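Local coordinates for protein Blo t 1 allergen (Blomia tropicalis, PDB 5JT8) that is a mite allergen of the papain-like cysteine protease family, probably made as a proenzyme that cleaves peptide bonds once its inhibitory propeptide is removed, at residues A141-I152 with Q245-Y253. Residues are numbered along the deposited sequence; the frame is centred on the assembly and turned at random. Where two conformers were deposited one is given.
Sequences AAAGVAESLYSI and QQHGPVVIY
Apolar packing of A141, V145, S148 and I152 against P249 and V251 joins the central helix of the papain fold to the start of a strand of its β-sheet domain, a buried interface between the two lobes. The helix, 139-154, follows the catalytic cysteine in papain-like proteases; its segment 141-152 runs nearly antiparallel to strand 250-253, at 162° and an axis distance of 7.8 Å, with no hydrogen bond between them. Toward the helix's N-terminal end, V251 crosses V145 at about a right angle, CG2 to CG2 3.7 Å, while its other methyl, CG1, meets A141 CB at 3.8 Å. With CG1 anti to the backbone N (chi1 164°), V145 straddles the P249 carbonyl, and both methyls lie 3.4 Å from P249 O. The proline ring turns CG and CD to S148 and I152, with W119 also touching it. S148 OG bonds back to G144 O, and S148 CB rests 3.6 Å from P249 CG. At G248, positive phi turns the chain out of helix 237-247, and the lack of a side chain lets L149 pack in, its CD2 3.4 Å from H247 O. Farther along the helix, the CD1 methyl ending I152's side chain reaches P249 CD, 3.6 Å away.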
ATOM      1  N   ALA A 141      -3.313   1.606  -3.901  1.00 23.97           N
ATOM      2  CA  ALA A 141      -3.815   0.315  -3.464  1.00 22.95           C
ATOM      3  C   ALA A 141      -5.153   0.010  -4.149  1.00 24.80           C
ATOM      4  O   ALA A 141      -5.380  -1.094  -4.657  1.00 23.69           O
ATOM      5  CB  ALA A 141      -3.951   0.275  -1.915  1.00 22.59           C
ATOM      6  N   ALA A 142      -6.024   1.007  -4.186  1.00 22.66           N
ATOM      7  CA  ALA A 142      -7.303   0.846  -4.857  1.00 23.14           C
ATOM      8  C   ALA A 142      -7.095   0.626  -6.355  1.00 22.78           C
ATOM      9  O   ALA A 142      -7.692  -0.263  -6.942  1.00 24.16           O
ATOM     10  CB  ALA A 142      -8.184   2.063  -4.614  1.00 22.79           C
ATOM     11  N   ALA A 143      -6.257   1.453  -6.971  1.00 23.80           N
ATOM     12  CA  ALA A 143      -6.034   1.343  -8.410  1.00 35.28           C
ATOM     13  C   ALA A 143      -5.426  -0.012  -8.736  1.00 31.45           C
ATOM     14  O   ALA A 143      -5.766  -0.614  -9.743  1.00 24.17           O
ATOM     15  CB  ALA A 143      -5.142   2.466  -8.915  1.00 25.75           C
ATOM     16  N   GLY A 144      -4.540  -0.481  -7.860  1.00 27.25           N
ATOM     17  CA  GLY A 144      -3.882  -1.770  -8.010  1.00 23.56           C
ATOM     18  C   GLY A 144      -4.852  -2.948  -8.002  1.00 22.69           C
ATOM     19  O   GLY A 144      -4.775  -3.859  -8.831  1.00 25.51           O
ATOM     20  N   VAL A 145      -5.770  -2.939  -7.050  1.00 22.07           N
ATOM     21  CA  VAL A 145      -6.815  -3.955  -7.006  1.00 22.01           C
ATOM     22  C   VAL A 145      -7.640  -3.908  -8.298  1.00 24.60           C
ATOM     23  O   VAL A 145      -7.863  -4.942  -8.926  1.00 28.46           O
ATOM     24  CB  VAL A 145      -7.726  -3.760  -5.780  1.00 26.88           C
ATOM     25  CG1 VAL A 145      -9.025  -4.536  -5.929  1.00 19.80           C
ATOM     26  CG2 VAL A 145      -6.984  -4.183  -4.525  1.00 27.82           C
ATOM     27  N   ALA A 146      -8.045  -2.701  -8.716  1.00 23.15           N
ATOM     28  CA  ALA A 146      -8.858  -2.549  -9.930  1.00 24.48           C
ATOM     29  C   ALA A 146      -8.129  -3.070 -11.167  1.00 24.06           C
ATOM     30  O   ALA A 146      -8.699  -3.795 -11.981  1.00 26.40           O
ATOM     31  CB  ALA A 146      -9.265  -1.076 -10.135  1.00 23.02           C
ATOM     32  N   GLU A 147      -6.864  -2.694 -11.306  1.00 26.10           N
ATOM     33  CA  GLU A 147      -6.067  -3.167 -12.424  1.00 24.67           C
ATOM     34  C   GLU A 147      -5.943  -4.702 -12.389  1.00 24.24           C
ATOM     35  O   GLU A 147      -6.063  -5.349 -13.424  1.00 24.78           O
ATOM     36  CB  GLU A 147      -4.685  -2.489 -12.427  1.00 27.75           C
ATOM     37  CG  GLU A 147      -4.743  -0.973 -12.667  1.00 32.69           C
ATOM     38  CD  GLU A 147      -3.379  -0.288 -12.597  1.00 33.57           C
ATOM     39  OE1 GLU A 147      -2.356  -0.966 -12.359  1.00 34.78           O
ATOM     40  OE2 GLU A 147      -3.326   0.943 -12.789  1.00 27.97           O
ATOM     41  N   SER A 148      -5.750  -5.276 -11.202  1.00 23.41           N
ATOM     42  CA  SER A 148      -5.692  -6.733 -11.048  1.00 29.30           C
ATOM     43  C   SER A 148      -6.950  -7.416 -11.563  1.00 27.06           C
ATOM     44  O   SER A 148      -6.893  -8.424 -12.266  1.00 23.56           O
ATOM     45  CB  SER A 148      -5.499  -7.115  -9.573  1.00 26.60           C
ATOM     46  OG  SER A 148      -4.263  -6.631  -9.114  1.00 33.34           O
ATOM     47  N   LEU A 149      -8.094  -6.868 -11.177  1.00 23.74           N
ATOM     48  CA  LEU A 149      -9.372  -7.430 -11.598  1.00 25.36           C
ATOM     49  C   LEU A 149      -9.545  -7.379 -13.113  1.00 25.22           C
ATOM     50  O   LEU A 149     -10.079  -8.325 -13.689  1.00 29.92           O
ATOM     51  CB  LEU A 149     -10.527  -6.709 -10.900  1.00 21.16           C
ATOM     52  CG  LEU A 149     -10.576  -6.941  -9.392  1.00 23.19           C
ATOM     53  CD1 LEU A 149     -11.758  -6.202  -8.727  1.00 21.97           C
ATOM     54  CD2 LEU A 149     -10.644  -8.434  -9.084  1.00 27.76           C
ATOM     55  N   TYR A 150      -9.100  -6.297 -13.768  1.00 26.18           N
ATOM     56  CA  TYR A 150      -9.212  -6.231 -15.232  1.00 26.08           C
ATOM     57  C   TYR A 150      -8.320  -7.276 -15.876  1.00 26.41           C
ATOM     58  O   TYR A 150      -8.660  -7.847 -16.917  1.00 30.21           O
ATOM     59  CB  TYR A 150      -8.878  -4.826 -15.771  1.00 33.10           C
ATOM     60  CG  TYR A 150     -10.086  -3.923 -15.708  1.00 35.73           C
ATOM     61  CD1 TYR A 150     -10.990  -3.863 -16.765  1.00 40.12           C
ATOM     62  CD2 TYR A 150     -10.353  -3.181 -14.576  1.00 24.84           C
ATOM     63  CE1 TYR A 150     -12.121  -3.067 -16.697  1.00 37.19           C
ATOM     64  CE2 TYR A 150     -11.477  -2.375 -14.493  1.00 30.33           C
ATOM     65  CZ  TYR A 150     -12.358  -2.323 -15.555  1.00 36.71           C
ATOM     66  OH  TYR A 150     -13.479  -1.524 -15.475  1.00 37.47           O
ATOM     67  N   SER A 151      -7.184  -7.551 -15.255  1.00 27.08           N
ATOM     68  CA  SER A 151      -6.291  -8.582 -15.796  1.00 28.59           C
ATOM     69  C   SER A 151      -6.936  -9.957 -15.567  1.00 26.29           C
ATOM     70  O   SER A 151      -7.055 -10.772 -16.477  1.00 32.04           O
ATOM     71  CB  SER A 151      -4.909  -8.510 -15.136  1.00 32.18           C
ATOM     72  OG  SER A 151      -4.008  -9.424 -15.743  1.00 35.56           O
ATOM     73  N   ILE A 152      -7.383 -10.182 -14.337  1.00 27.77           N
ATOM     74  CA  ILE A 152      -7.968 -11.457 -13.961  1.00 29.16           C
ATOM     75  C   ILE A 152      -9.242 -11.797 -14.769  1.00 34.13           C
ATOM     76  O   ILE A 152      -9.361 -12.892 -15.317  1.00 34.17           O
ATOM     77  CB  ILE A 152      -8.279 -11.473 -12.463  1.00 29.84           C
ATOM     78  CG1 ILE A 152      -6.972 -11.392 -11.660  1.00 22.95           C
ATOM     79  CG2 ILE A 152      -9.034 -12.733 -12.106  1.00 29.26           C
ATOM     80  CD1 ILE A 152      -7.181 -11.157 -10.162  1.00 22.01           C
ATOM     81  N   GLN A 245      -9.004 -15.341  -2.593  1.00 25.85           N
ATOM     82  CA  GLN A 245      -9.268 -16.393  -3.560  1.00 26.63           C
ATOM     83  C   GLN A 245     -10.517 -16.108  -4.416  1.00 30.05           C
ATOM     84  O   GLN A 245     -10.485 -16.306  -5.634  1.00 29.80           O
ATOM     85  CB  GLN A 245      -9.428 -17.745  -2.861  1.00 26.81           C
ATOM     86  CG  GLN A 245      -9.566 -18.907  -3.849  1.00 33.90           C
ATOM     87  CD  GLN A 245      -9.693 -20.285  -3.187  1.00 36.83           C
ATOM     88  OE1 GLN A 245      -9.081 -21.251  -3.635  1.00 40.54           O
ATOM     89  NE2 GLN A 245     -10.512 -20.377  -2.156  1.00 34.73           N
ATOM     90  N   GLN A 246     -11.606 -15.655  -3.785  1.00 23.42           N
ATOM     91  CA  GLN A 246     -12.868 -15.478  -4.502  1.00 26.07           C
ATOM     92  C   GLN A 246     -13.087 -14.084  -5.102  1.00 29.65           C
ATOM     93  O   GLN A 246     -13.855 -13.935  -6.065  1.00 27.24           O
ATOM     94  CB  GLN A 246     -14.060 -15.804  -3.594  1.00 32.16           C
ATOM     95  CG  GLN A 246     -14.247 -17.287  -3.263  1.00 46.43           C
ATOM     96  CD  GLN A 246     -13.686 -18.254  -4.316  1.00 66.15           C
ATOM     97  OE1 GLN A 246     -12.792 -19.046  -4.018  1.00 75.56           O
ATOM     98  NE2 GLN A 246     -14.229 -18.210  -5.538  1.00 68.07           N
ATOM     99  N   HIS A 247     -12.452 -13.061  -4.546  1.00 28.77           N
ATOM    100  CA  HIS A 247     -12.694 -11.715  -5.078  1.00 30.32           C
ATOM    101  C   HIS A 247     -11.450 -11.020  -5.642  1.00 31.12           C
ATOM    102  O   HIS A 247     -11.547  -9.896  -6.121  1.00 26.31           O
ATOM    103  CB  HIS A 247     -13.346 -10.846  -3.996  1.00 29.29           C
ATOM    104  CG  HIS A 247     -14.635 -11.411  -3.489  1.00 37.06           C
ATOM    105  ND1 HIS A 247     -15.801 -11.359  -4.216  1.00 32.21           N
ATOM    106  CD2 HIS A 247     -14.932 -12.079  -2.347  1.00 45.22           C
ATOM    107  CE1 HIS A 247     -16.768 -11.951  -3.538  1.00 39.47           C
ATOM    108  NE2 HIS A 247     -16.268 -12.396  -2.399  1.00 41.62           N
ATOM    109  N   GLY A 248     -10.296 -11.694  -5.618  1.00 28.91           N
ATOM    110  CA  GLY A 248      -9.073 -11.091  -6.135  1.00 27.48           C
ATOM    111  C   GLY A 248      -8.227 -10.385  -5.080  1.00 28.24           C
ATOM    112  O   GLY A 248      -8.523 -10.462  -3.881  1.00 28.70           O
ATOM    113  N   PRO A 249      -7.142  -9.720  -5.517  1.00 26.98           N
ATOM    114  CA  PRO A 249      -6.287  -8.960  -4.600  1.00 27.57           C
ATOM    115  C   PRO A 249      -7.096  -7.951  -3.795  1.00 32.29           C
ATOM    116  O   PRO A 249      -8.088  -7.402  -4.306  1.00 26.82           O
ATOM    117  CB  PRO A 249      -5.301  -8.267  -5.538  1.00 26.39           C
ATOM    118  CG  PRO A 249      -5.146  -9.272  -6.667  1.00 30.46           C
ATOM    119  CD  PRO A 249      -6.548  -9.826  -6.861  1.00 26.74           C
ATOM    120  N   VAL A 250      -6.698  -7.749  -2.542  1.00 26.92           N
ATOM    121  CA  VAL A 250      -7.440  -6.891  -1.631  1.00 22.11           C
ATOM    122  C   VAL A 250      -6.561  -5.766  -1.083  1.00 21.51           C
ATOM    123  O   VAL A 250      -5.350  -5.931  -0.947  1.00 22.74           O
ATOM    124  CB  VAL A 250      -8.025  -7.711  -0.459  1.00 26.38           C
ATOM    125  CG1 VAL A 250      -8.990  -8.788  -0.999  1.00 20.21           C
ATOM    126  CG2 VAL A 250      -6.917  -8.346   0.370  1.00 22.42           C
ATOM    127  N   VAL A 251      -7.177  -4.621  -0.811  1.00 19.38           N
ATOM    128  CA  VAL A 251      -6.515  -3.520  -0.107  1.00 21.49           C
ATOM    129  C   VAL A 251      -6.478  -3.847   1.369  1.00 22.06           C
ATOM    130  O   VAL A 251      -7.468  -4.332   1.924  1.00 25.38           O
ATOM    131  CB  VAL A 251      -7.251  -2.171  -0.287  1.00 24.71           C
ATOM    132  CG1 VAL A 251      -6.563  -1.064   0.523  1.00 22.03           C
ATOM    133  CG2 VAL A 251      -7.330  -1.793  -1.745  1.00 26.22           C
ATOM    134  N   ILE A 252      -5.334  -3.607   1.998  1.00 25.26           N
ATOM    135  CA  ILE A 252      -5.232  -3.637   3.448  1.00 27.03           C
ATOM    136  C   ILE A 252      -4.587  -2.345   3.948  1.00 25.59           C
ATOM    137  O   ILE A 252      -3.882  -1.661   3.222  1.00 25.90           O
ATOM    138  CB  ILE A 252      -4.394  -4.838   3.970  1.00 22.78           C
ATOM    139  CG1 ILE A 252      -2.959  -4.746   3.451  1.00 21.42           C
ATOM    140  CG2 ILE A 252      -4.999  -6.170   3.543  1.00 22.15           C
ATOM    141  CD1 ILE A 252      -1.966  -5.601   4.234  1.00 23.76           C
ATOM    142  N   TYR A 253      -4.861  -2.009   5.197  1.00 24.48           N
ATOM    143  CA  TYR A 253      -4.216  -0.883   5.851  0.51 32.04           C
ATOM    144  C   TYR A 253      -3.346  -1.389   6.969  1.00 38.48           C
ATOM    145  O   TYR A 253      -3.799  -2.173   7.801  1.00 40.04           O
ATOM    146  CB  TYR A 253      -5.237   0.095   6.399  0.51 32.88           C
ATOM    147  CG  TYR A 253      -5.622   1.153   5.413  0.51 31.31           C
ATOM    148  CD1 TYR A 253      -6.471   0.861   4.364  0.51 25.68           C
ATOM    149  CD2 TYR A 253      -5.125   2.446   5.525  0.51 32.56           C
ATOM    150  CE1 TYR A 253      -6.828   1.823   3.461  0.51 30.45           C
ATOM    151  CE2 TYR A 253      -5.481   3.422   4.617  0.51 34.62           C
ATOM    152  CZ  TYR A 253      -6.337   3.103   3.584  0.51 31.56           C
ATOM    153  OH  TYR A 253      -6.705   4.057   2.664  0.51 34.14           O
TER